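Local coordinates for protein exopolygalacturonase (PDB 2UVF) that hydrolyses polygalacturonate of pectin from the chain end as an exo-acting family 28 glycoside hydrolase, at residues S236-P241 / Y326-S331. Numbering follows the deposited sequence.
With ADA (alpha-D-galactopyranuronic acid), chain C.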
loop_
_atom_site.group_PDB
_atom_site.type_symbol
_atom_site.label_atom_id
_atom_site.label_comp_id
_atom_site.label_asym_id
_atom_site.label_seq_id
_atom_site.Cartn_x
_atom_site.Cartn_y
_atom_site.Cartn_z
ATOM N N SER A 236 9.838 1.492 21.400
ATOM C CA SER A 236 10.578 2.448 20.564
ATOM C C SER A 236 10.970 3.636 21.427
ATOM O O SER A 236 10.107 4.278 22.027
ATOM C CB SER A 236 9.757 2.887 19.340
ATOM O OG SER A 236 9.741 1.871 18.343
ATOM N N THR A 237 12.266 3.930 21.477
ATOM C CA THR A 237 12.778 4.886 22.463
ATOM C C THR A 237 12.814 6.349 22.018
ATOM O O THR A 237 12.835 7.250 22.849
ATOM C CB THR A 237 14.114 4.403 23.122
ATOM O OG1 THR A 237 15.075 4.056 22.124
ATOM C CG2 THR A 237 13.856 3.171 23.982
ATOM N N ILE A 238 12.765 6.581 20.709
ATOM C CA ILE A 238 12.790 7.930 20.153
ATOM C C ILE A 238 11.387 8.355 19.678
ATOM O O ILE A 238 10.751 7.680 18.852
ATOM C CB ILE A 238 13.890 8.055 19.042
ATOM C CG1 ILE A 238 15.262 7.648 19.611
ATOM C CG2 ILE A 238 13.909 9.460 18.417
ATOM C CD1 ILE A 238 16.324 7.325 18.571
ATOM N N GLU A 239 10.903 9.461 20.239
ATOM C CA GLU A 239 9.606 10.036 19.899
ATOM C C GLU A 239 9.669 10.709 18.525
ATOM O O GLU A 239 10.644 11.398 18.203
ATOM C CB GLU A 239 9.203 11.052 20.979
ATOM C CG GLU A 239 7.924 11.862 20.735
ATOM C CD GLU A 239 6.646 11.183 21.193
ATOM O OE1 GLU A 239 6.667 9.987 21.546
ATOM O OE2 GLU A 239 5.597 11.857 21.193
ATOM N N ARG A 240 8.619 10.511 17.729
ATOM C CA ARG A 240 8.563 11.060 16.376
ATOM C C ARG A 240 7.588 12.234 16.335
ATOM O O ARG A 240 6.644 12.285 17.129
ATOM C CB ARG A 240 8.150 9.965 15.386
ATOM C CG ARG A 240 9.216 8.927 15.179
ATOM C CD ARG A 240 8.709 7.787 14.340
ATOM N NE ARG A 240 9.805 6.974 13.830
ATOM C CZ ARG A 240 9.684 6.067 12.865
ATOM N NH1 ARG A 240 8.512 5.837 12.284
ATOM N NH2 ARG A 240 10.744 5.392 12.476
ATOM N N PRO A 241 7.801 13.189 15.418
ATOM C CA PRO A 241 6.827 14.254 15.413
ATOM C C PRO A 241 5.496 13.789 14.820
ATOM O O PRO A 241 5.412 12.684 14.251
ATOM C CB PRO A 241 7.478 15.314 14.527
ATOM C CG PRO A 241 8.340 14.561 13.597
ATOM C CD PRO A 241 8.839 13.382 14.388
ATOM N N TYR A 326 17.710 12.321 10.963
ATOM C CA TYR A 326 17.184 11.929 9.659
ATOM C C TYR A 326 16.216 10.726 9.714
ATOM O O TYR A 326 15.152 10.742 9.057
ATOM C CB TYR A 326 18.355 11.662 8.701
ATOM C CG TYR A 326 17.959 11.568 7.249
ATOM C CD1 TYR A 326 17.684 12.725 6.494
ATOM C CD2 TYR A 326 17.866 10.314 6.614
ATOM C CE1 TYR A 326 17.317 12.626 5.123
ATOM C CE2 TYR A 326 17.496 10.205 5.270
ATOM C CZ TYR A 326 17.217 11.360 4.540
ATOM O OH TYR A 326 16.871 11.235 3.231
ATOM N N GLY A 327 16.571 9.709 10.500
ATOM C CA GLY A 327 15.782 8.485 10.607
ATOM C C GLY A 327 14.486 8.559 11.401
ATOM O O GLY A 327 13.572 7.733 11.198
ATOM N N GLN A 328 14.382 9.533 12.309
ATOM C CA GLN A 328 13.253 9.563 13.244
ATOM C C GLN A 328 12.432 10.853 13.276
ATOM O O GLN A 328 11.269 10.840 13.656
ATOM C CB GLN A 328 13.720 9.203 14.680
ATOM C CG GLN A 328 14.526 7.912 14.819
ATOM C CD GLN A 328 13.788 6.666 14.306
ATOM O OE1 GLN A 328 14.405 5.733 13.842
ATOM N NE2 GLN A 328 12.483 6.663 14.394
ATOM N N ARG A 329 13.029 11.958 12.867
ATOM C CA ARG A 329 12.451 13.264 13.165
ATOM C C ARG A 329 11.809 14.018 11.985
ATOM O O ARG A 329 11.360 15.151 12.150
ATOM C CB ARG A 329 13.478 14.146 13.903
ATOM C CG ARG A 329 14.104 13.511 15.169
ATOM C CD ARG A 329 13.136 13.482 16.323
ATOM N NE ARG A 329 12.530 14.799 16.491
ATOM C CZ ARG A 329 11.347 15.017 17.050
ATOM N NH1 ARG A 329 10.614 13.997 17.507
ATOM N NH2 ARG A 329 10.893 16.266 17.149
ATOM N N ARG A 330 11.726 13.391 10.813
ATOM C CA ARG A 330 10.943 13.972 9.690
ATOM C C ARG A 330 9.488 13.540 9.817
ATOM O O ARG A 330 9.223 12.384 10.122
ATOM C CB ARG A 330 11.488 13.497 8.347
ATOM C CG ARG A 330 12.949 13.773 8.141
ATOM C CD ARG A 330 13.422 13.269 6.801
ATOM N NE ARG A 330 13.905 11.891 6.845
ATOM C CZ ARG A 330 13.716 10.999 5.872
ATOM N NH1 ARG A 330 13.006 11.321 4.784
ATOM N NH2 ARG A 330 14.211 9.782 5.995
ATOM N N SER A 331 8.556 14.467 9.606
ATOM C CA SER A 331 7.124 14.160 9.638
ATOM C C SER A 331 6.647 13.333 8.429
ATOM O O SER A 331 6.837 13.725 7.275
ATOM C CB SER A 331 6.297 15.453 9.699
ATOM O OG SER A 331 6.169 15.970 11.028
HETATM C C1 ADA C . 10.616 -0.098 8.229
HETATM C C2 ADA C . 9.191 -0.675 8.104
HETATM C C3 ADA C . 8.238 0.499 7.804
HETATM C C4 ADA C . 8.313 1.558 8.947
HETATM C C5 ADA C . 9.768 2.058 9.096
HETATM C C6 ADA C . 10.082 3.100 10.204
HETATM O O2 ADA C . 9.126 -1.698 7.091
HETATM O O3 ADA C . 6.908 0.032 7.597
HETATM O O4 ADA C . 7.839 1.025 10.188
HETATM O O5 ADA C . 10.690 0.938 9.262
HETATM O O6B ADA C . 11.068 2.855 10.933
HETATM O O6A ADA C . 9.360 4.123 10.305
#
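The loop leading into the short strand 240-241 runs past the last turn of helix 322-328 and the loop after it, with the CA atoms of Arg240 and Arg329 5.5 Å apart. Arg240 carries the link to the sugar: its chain, extended from CG to NE, crosses Gln328 obliquely, its CG against the Gln328 backbone O, and presents the guanidinium edge-on to the uronate carboxylate. Arg240 NH1 and NH2 both donate to the galacturonate O6A, NH1 from 2.8 Å, and NH2 also reaches O6B, so three bonds hold the carboxylate, consistent with recognition of an acidic sugar. The Gln328 chain, bent at chi2 (-58°), brings its amide to the NE and NH2 edge of that guanidinium, the two planes 26° apart. At the root of the Gln328 side chain, Ile238 CG2 rests on Gln328 CB at 3.8 Å, the two chains crossing at about a right angle. Arg329 folds back at chi2 and chi3 so that NH1 donates to Glu239 O at 2.7 Å; the bond is bent (138° at the hydrogen), and the donor stands above the carbonyl plane. Pro241 CD lies over one face of this guanidinium, offset toward its rim, while Pro241 CG packs on Arg329 O (3.4 Å) and Ser331 OG, a hydroxyl bonded to Ala242 O. Arg330 turns away, its NH2 bonded to Asn379 of the glycan pocket. The contact lies outside the strands of the family 28 parallel beta-helix and forms part of the pocket wall; helix 307-317 packs against Pro241 and Arg329, and strand 240-241 pairs antiparallel with strand 228-230.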